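Local atomic coordinates of conserved protein with 2 CBS domains (Pyrobaculum aerophilum, PDB entry 2RIH), a protein that binds AMP through its pair of CBS domains and so probably acts as an adenine-nucleotide sensor. Residues Ile5-Val16 with Thr82-Glu94. Numbering follows the deposited sequence.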
ATOM      1  N   ILE A   5      10.690  -3.187  21.032  1.00 26.13           N
ATOM      2  CA  ILE A   5      10.988  -2.294  19.868  1.00 26.07           C
ATOM      3  C   ILE A   5       9.939  -1.180  19.795  1.00 26.43           C
ATOM      4  O   ILE A   5       8.737  -1.450  19.820  1.00 26.05           O
ATOM      5  CB  ILE A   5      11.025  -3.073  18.535  1.00 26.40           C
ATOM      6  CG1 ILE A   5      12.094  -4.173  18.592  1.00 26.92           C
ATOM      7  CG2 ILE A   5      11.290  -2.125  17.367  1.00 23.82           C
ATOM      8  CD1 ILE A   5      12.143  -5.073  17.365  1.00 25.47           C
ATOM      9  N   ARG A   6      10.416   0.061  19.732  1.00 25.68           N
ATOM     10  CA  ARG A   6       9.571   1.260  19.646  1.00 27.38           C
ATOM     11  C   ARG A   6       9.403   1.704  18.200  1.00 25.74           C
ATOM     12  O   ARG A   6      10.274   1.455  17.366  1.00 23.10           O
ATOM     13  CB  ARG A   6      10.208   2.418  20.421  1.00 31.67           C
ATOM     14  CG  ARG A   6       9.688   2.609  21.808  1.00 37.54           C
ATOM     15  CD  ARG A   6      10.157   1.558  22.762  1.00 41.48           C
ATOM     16  NE  ARG A   6       9.421   1.653  24.017  1.00 44.81           N
ATOM     17  CZ  ARG A   6       9.533   0.796  25.027  1.00 46.24           C
ATOM     18  NH1 ARG A   6      10.373  -0.233  24.956  1.00 47.74           N
ATOM     19  NH2 ARG A   6       8.801   0.977  26.119  1.00 46.91           N
ATOM     20  N   THR A   7       8.303   2.401  17.920  1.00 24.26           N
ATOM     21  CA  THR A   7       7.996   2.872  16.562  1.00 25.82           C
ATOM     22  C   THR A   7       9.101   3.767  15.987  1.00 25.74           C
ATOM     23  O   THR A   7       9.439   3.658  14.812  1.00 24.94           O
ATOM     24  CB  THR A   7       6.626   3.619  16.499  1.00 26.01           C
ATOM     25  OG1 THR A   7       6.644   4.754  17.370  1.00 27.15           O
ATOM     26  CG2 THR A   7       5.486   2.703  16.898  1.00 24.27           C
ATOM     27  N   SER A   8       9.674   4.619  16.835  1.00 25.72           N
ATOM     28  CA  SER A   8      10.773   5.510  16.457  1.00 25.35           C
ATOM     29  C   SER A   8      11.989   4.776  15.879  1.00 24.57           C
ATOM     30  O   SER A   8      12.694   5.310  15.030  1.00 22.90           O
ATOM     31  CB  SER A   8      11.218   6.328  17.671  1.00 27.21           C
ATOM     32  OG  SER A   8      11.712   5.483  18.701  1.00 27.81           O
ATOM     33  N   GLU A   9      12.222   3.549  16.341  1.00 25.42           N
ATOM     34  CA  GLU A   9      13.352   2.740  15.897  1.00 23.29           C
ATOM     35  C   GLU A   9      13.247   2.282  14.439  1.00 21.59           C
ATOM     36  O   GLU A   9      14.246   1.864  13.846  1.00 20.44           O
ATOM     37  CB  GLU A   9      13.504   1.509  16.795  1.00 23.66           C
ATOM     38  CG  GLU A   9      13.756   1.829  18.254  1.00 24.83           C
ATOM     39  CD  GLU A   9      13.886   0.594  19.113  1.00 25.90           C
ATOM     40  OE1 GLU A   9      14.651  -0.320  18.730  1.00 30.17           O
ATOM     41  OE2 GLU A   9      13.231   0.541  20.176  1.00 24.44           O
ATOM     42  N   LEU A  10      12.042   2.333  13.878  1.00 21.88           N
ATOM     43  CA  LEU A  10      11.792   1.864  12.514  1.00 22.84           C
ATOM     44  C   LEU A  10      11.523   2.993  11.520  1.00 22.45           C
ATOM     45  O   LEU A  10      11.158   2.733  10.380  1.00 22.63           O
ATOM     46  CB  LEU A  10      10.606   0.899  12.501  1.00 22.27           C
ATOM     47  CG  LEU A  10      10.656  -0.249  13.512  1.00 23.65           C
ATOM     48  CD1 LEU A  10       9.427  -1.130  13.354  1.00 21.90           C
ATOM     49  CD2 LEU A  10      11.953  -1.077  13.385  1.00 23.55           C
ATOM     50  N   LEU A  11      11.695   4.241  11.945  1.00 23.56           N
ATOM     51  CA  LEU A  11      11.471   5.376  11.060  1.00 25.19           C
ATOM     52  C   LEU A  11      12.674   5.530  10.130  1.00 25.75           C
ATOM     53  O   LEU A  11      13.815   5.485  10.567  1.00 27.06           O
ATOM     54  CB  LEU A  11      11.220   6.650  11.869  1.00 25.84           C
ATOM     55  CG  LEU A  11       9.923   6.655  12.699  1.00 24.45           C
ATOM     56  CD1 LEU A  11       9.859   7.886  13.590  1.00 24.28           C
ATOM     57  CD2 LEU A  11       8.697   6.585  11.800  1.00 24.72           C
ATOM     58  N   LYS A  12      12.413   5.719   8.845  1.00 27.60           N
ATOM     59  CA  LYS A  12      13.481   5.700   7.852  1.00 27.83           C
ATOM     60  C   LYS A  12      13.893   7.091   7.351  1.00 29.76           C
ATOM     61  O   LYS A  12      15.068   7.440   7.437  1.00 33.11           O
ATOM     62  CB  LYS A  12      13.114   4.719   6.734  1.00 26.73           C
ATOM     63  CG  LYS A  12      13.331   3.274   7.209  1.00 26.90           C
ATOM     64  CD  LYS A  12      12.631   2.221   6.401  1.00 27.54           C
ATOM     65  CE  LYS A  12      12.810   0.837   7.052  1.00 27.25           C
ATOM     66  NZ  LYS A  12      12.101   0.668   8.382  1.00 24.76           N
ATOM     67  N   ARG A  13      12.935   7.874   6.864  1.00 30.42           N
ATOM     68  CA  ARG A  13      13.191   9.218   6.339  1.00 28.70           C
ATOM     69  C   ARG A  13      12.217  10.230   6.942  1.00 28.29           C
ATOM     70  O   ARG A  13      11.231   9.843   7.572  1.00 29.74           O
ATOM     71  CB  ARG A  13      13.046   9.220   4.816  1.00 30.09           C
ATOM     72  CG  ARG A  13      14.029   8.320   4.077  1.00 31.29           C
ATOM     73  CD  ARG A  13      15.467   8.822   4.221  1.00 30.78           C
ATOM     74  NE  ARG A  13      16.407   7.977   3.494  1.00 30.37           N
ATOM     75  CZ  ARG A  13      16.909   6.822   3.942  1.00 30.31           C
ATOM     76  NH1 ARG A  13      17.753   6.145   3.182  1.00 30.43           N
ATOM     77  NH2 ARG A  13      16.590   6.340   5.138  1.00 30.31           N
ATOM     78  N   PRO A  14      12.489  11.540   6.770  1.00 27.75           N
ATOM     79  CA  PRO A  14      11.469  12.470   7.243  1.00 26.26           C
ATOM     80  C   PRO A  14      10.132  12.237   6.532  1.00 26.14           C
ATOM     81  O   PRO A  14      10.108  11.843   5.358  1.00 25.54           O
ATOM     82  CB  PRO A  14      12.054  13.850   6.912  1.00 26.55           C
ATOM     83  CG  PRO A  14      13.526  13.620   6.789  1.00 26.65           C
ATOM     84  CD  PRO A  14      13.657  12.245   6.208  1.00 26.60           C
ATOM     85  N   PRO A  15       9.020  12.455   7.243  1.00 25.50           N
ATOM     86  CA  PRO A  15       7.728  12.206   6.637  1.00 25.60           C
ATOM     87  C   PRO A  15       7.426  13.216   5.543  1.00 24.57           C
ATOM     88  O   PRO A  15       7.963  14.328   5.552  1.00 24.51           O
ATOM     89  CB  PRO A  15       6.755  12.368   7.809  1.00 25.17           C
ATOM     90  CG  PRO A  15       7.435  13.269   8.734  1.00 25.51           C
ATOM     91  CD  PRO A  15       8.894  12.951   8.621  1.00 24.47           C
ATOM     92  N   VAL A  16       6.594  12.806   4.593  1.00 24.79           N
ATOM     93  CA  VAL A  16       6.080  13.710   3.589  1.00 24.77           C
ATOM     94  C   VAL A  16       4.948  14.515   4.228  1.00 26.22           C
ATOM     95  O   VAL A  16       3.923  13.958   4.639  1.00 24.31           O
ATOM     96  CB  VAL A  16       5.547  12.957   2.350  1.00 23.19           C
ATOM     97  CG1 VAL A  16       4.819  13.908   1.419  1.00 21.99           C
ATOM     98  CG2 VAL A  16       6.683  12.276   1.628  1.00 23.04           C
ATOM     99  N   THR A  82      -2.886   8.045  14.796  1.00 21.36           N
ATOM    100  CA  THR A  82      -1.545   8.260  15.306  1.00 22.72           C
ATOM    101  C   THR A  82      -1.099   7.246  16.353  1.00 23.15           C
ATOM    102  O   THR A  82      -1.914   6.620  17.028  1.00 22.33           O
ATOM    103  CB  THR A  82      -1.415   9.655  15.955  1.00 22.42           C
ATOM    104  OG1 THR A  82      -2.264   9.717  17.102  1.00 24.11           O
ATOM    105  CG2 THR A  82      -1.794  10.776  14.973  1.00 21.36           C
ATOM    106  N   VAL A  83       0.220   7.111  16.466  1.00 23.30           N
ATOM    107  CA  VAL A  83       0.858   6.431  17.589  1.00 23.72           C
ATOM    108  C   VAL A  83       1.975   7.327  18.089  1.00 22.99           C
ATOM    109  O   VAL A  83       2.394   8.249  17.397  1.00 20.88           O
ATOM    110  CB  VAL A  83       1.439   5.043  17.209  1.00 23.42           C
ATOM    111  CG1 VAL A  83       0.319   4.089  16.840  1.00 25.33           C
ATOM    112  CG2 VAL A  83       2.464   5.164  16.074  1.00 23.38           C
ATOM    113  N   LEU A  84       2.439   7.060  19.304  1.00 24.01           N
ATOM    114  CA  LEU A  84       3.575   7.776  19.871  1.00 23.28           C
ATOM    115  C   LEU A  84       4.880   7.175  19.366  1.00 22.33           C
ATOM    116  O   LEU A  84       4.945   5.980  19.081  1.00 21.26           O
ATOM    117  CB  LEU A  84       3.545   7.727  21.404  1.00 22.55           C
ATOM    118  CG  LEU A  84       2.398   8.449  22.105  1.00 21.80           C
ATOM    119  CD1 LEU A  84       2.328   8.009  23.566  1.00 23.71           C
ATOM    120  CD2 LEU A  84       2.548   9.977  21.992  1.00 21.98           C
ATOM    121  N   ASP A  85       5.910   8.015  19.244  1.00 23.92           N
ATOM    122  CA  ASP A  85       7.268   7.570  18.909  1.00 25.29           C
ATOM    123  C   ASP A  85       7.836   6.574  19.941  1.00 26.39           C
ATOM    124  O   ASP A  85       8.720   5.768  19.625  1.00 26.59           O
ATOM    125  CB  ASP A  85       8.219   8.774  18.732  1.00 26.38           C
ATOM    126  CG  ASP A  85       8.276   9.692  19.959  1.00 27.96           C
ATOM    127  OD1 ASP A  85       7.406   9.608  20.851  1.00 27.16           O
ATOM    128  OD2 ASP A  85       9.201  10.526  20.017  1.00 30.52           O
ATOM    129  N   THR A  86       7.298   6.633  21.157  1.00 25.08           N
ATOM    130  CA  THR A  86       7.676   5.762  22.266  1.00 25.62           C
ATOM    131  C   THR A  86       6.797   4.508  22.430  1.00 26.50           C
ATOM    132  O   THR A  86       7.077   3.668  23.287  1.00 26.35           O
ATOM    133  CB  THR A  86       7.585   6.543  23.591  1.00 26.67           C
ATOM    134  OG1 THR A  86       6.288   7.144  23.685  1.00 25.30           O
ATOM    135  CG2 THR A  86       8.663   7.630  23.659  1.00 25.51           C
ATOM    136  N   ASP A  87       5.730   4.386  21.642  1.00 25.92           N
ATOM    137  CA  ASP A  87       4.898   3.180  21.668  1.00 25.23           C
ATOM    138  C   ASP A  87       5.641   1.976  21.102  1.00 24.45           C
ATOM    139  O   ASP A  87       6.427   2.128  20.168  1.00 23.93           O
ATOM    140  CB  ASP A  87       3.614   3.364  20.846  1.00 25.65           C
ATOM    141  CG  ASP A  87       2.555   4.163  21.578  1.00 24.52           C
ATOM    142  OD1 ASP A  87       2.631   4.258  22.818  1.00 23.13           O
ATOM    143  OD2 ASP A  87       1.650   4.692  20.902  1.00 25.78           O
ATOM    144  N   PRO A  88       5.414   0.785  21.689  1.00 25.08           N
ATOM    145  CA  PRO A  88       5.895  -0.442  21.078  1.00 25.66           C
ATOM    146  C   PRO A  88       5.234  -0.689  19.724  1.00 24.83           C
ATOM    147  O   PRO A  88       4.082  -0.311  19.509  1.00 26.81           O
ATOM    148  CB  PRO A  88       5.499  -1.535  22.081  1.00 25.60           C
ATOM    149  CG  PRO A  88       4.452  -0.927  22.938  1.00 27.52           C
ATOM    150  CD  PRO A  88       4.728   0.535  22.971  1.00 26.60           C
ATOM    151  N   VAL A  89       5.965  -1.326  18.825  1.00 24.79           N
ATOM    152  CA  VAL A  89       5.489  -1.522  17.462  1.00 25.55           C
ATOM    153  C   VAL A  89       4.166  -2.307  17.366  1.00 26.37           C
ATOM    154  O   VAL A  89       3.454  -2.170  16.372  1.00 26.07           O
ATOM    155  CB  VAL A  89       6.582  -2.169  16.575  1.00 24.40           C
ATOM    156  CG1 VAL A  89       7.804  -1.251  16.494  1.00 25.67           C
ATOM    157  CG2 VAL A  89       6.973  -3.544  17.097  1.00 24.92           C
ATOM    158  N   HIS A  90       3.822  -3.099  18.388  1.00 26.88           N
ATOM    159  CA  HIS A  90       2.567  -3.858  18.367  1.00 28.44           C
ATOM    160  C   HIS A  90       1.344  -2.941  18.443  1.00 28.45           C
ATOM    161  O   HIS A  90       0.274  -3.287  17.931  1.00 27.37           O
ATOM    162  CB  HIS A  90       2.523  -4.944  19.465  1.00 32.78           C
ATOM    163  CG  HIS A  90       2.249  -4.428  20.847  1.00 34.69           C
ATOM    164  ND1 HIS A  90       0.985  -4.090  21.278  1.00 37.49           N
ATOM    165  CD2 HIS A  90       3.071  -4.236  21.908  1.00 36.93           C
ATOM    166  CE1 HIS A  90       1.042  -3.689  22.537  1.00 37.22           C
ATOM    167  NE2 HIS A  90       2.296  -3.772  22.945  1.00 36.68           N
ATOM    168  N   VAL A  91       1.512  -1.774  19.073  1.00 27.46           N
ATOM    169  CA  VAL A  91       0.464  -0.759  19.117  1.00 26.43           C
ATOM    170  C   VAL A  91       0.168  -0.208  17.715  1.00 26.35           C
ATOM    171  O   VAL A  91      -0.991   0.054  17.391  1.00 25.36           O
ATOM    172  CB  VAL A  91       0.823   0.404  20.074  1.00 28.33           C
ATOM    173  CG1 VAL A  91      -0.172   1.548  19.930  1.00 29.07           C
ATOM    174  CG2 VAL A  91       0.864  -0.085  21.512  1.00 29.53           C
ATOM    175  N   ALA A  92       1.207  -0.038  16.892  1.00 25.69           N
ATOM    176  CA  ALA A  92       1.034   0.450  15.514  1.00 23.40           C
ATOM    177  C   ALA A  92       0.353  -0.600  14.643  1.00 23.46           C
ATOM    178  O   ALA A  92      -0.604  -0.289  13.928  1.00 23.36           O
ATOM    179  CB  ALA A  92       2.367   0.850  14.908  1.00 21.71           C
ATOM    180  N   ALA A  93       0.854  -1.834  14.714  1.00 21.64           N
ATOM    181  CA  ALA A  93       0.280  -2.959  13.985  1.00 23.97           C
ATOM    182  C   ALA A  93      -1.205  -3.115  14.289  1.00 24.86           C
ATOM    183  O   ALA A  93      -2.012  -3.263  13.378  1.00 22.98           O
ATOM    184  CB  ALA A  93       1.018  -4.252  14.328  1.00 23.57           C
ATOM    185  N   GLU A  94      -1.555  -3.078  15.573  1.00 27.15           N
ATOM    186  CA  GLU A  94      -2.950  -3.184  15.995  1.00 28.42           C
ATOM    187  C   GLU A  94      -3.807  -2.043  15.432  1.00 27.61           C
ATOM    188  O   GLU A  94      -4.896  -2.286  14.902  1.00 26.29           O
ATOM    189  CB  GLU A  94      -3.043  -3.240  17.525  1.00 30.88           C
ATOM    190  CG  GLU A  94      -4.371  -3.763  18.054  1.00 33.37           C
ATOM    191  CD  GLU A  94      -4.720  -5.156  17.533  1.00 36.86           C
ATOM    192  OE1 GLU A  94      -3.798  -5.966  17.257  1.00 39.95           O
ATOM    193  OE2 GLU A  94      -5.930  -5.439  17.400  1.00 39.12           O
TER
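Leu84 O accepts two hydrogen bonds: Thr7 OG1 reaches it at 2.7 Å, and Asp87 N comes from within the type I turn Leu84-Asp87. The threonine hydroxyl sits between its own backbone N and carbonyl carbon (chi1 60°), which aims it at the turn and leaves CG2 to pack 4.0 Å from Val83 CG2 and near Ala92 CB. Threonine suits this buried place because one branch is polar and the other apolar; a valine here would probably lose the bond to Leu84 O and press a methyl against that carbonyl. Backbone bonds flank the threonine: Thr7 N to Asp87 O at 2.9 Å, Val89 N to Ile5 O, and Ser8 N to Asp85 O. Arg6, long and flexible enough to bend at chi2 (73°), lays its chain over the turn, and its NE bonds Thr86 O at 3.2 Å from above the carbonyl plane. On the apolar side, branched Val89 serves two neighbours with one methyl: CG1 touches Ile5 CG2 and, at 3.5 Å, Leu10 CD1, whose side chain crosses at about a right angle and also meets Ile128 of helix 126-134. Because residues 84-87 offer main-chain carbonyls to residues 6-8, that half of the polar contact depends little on their own side chains.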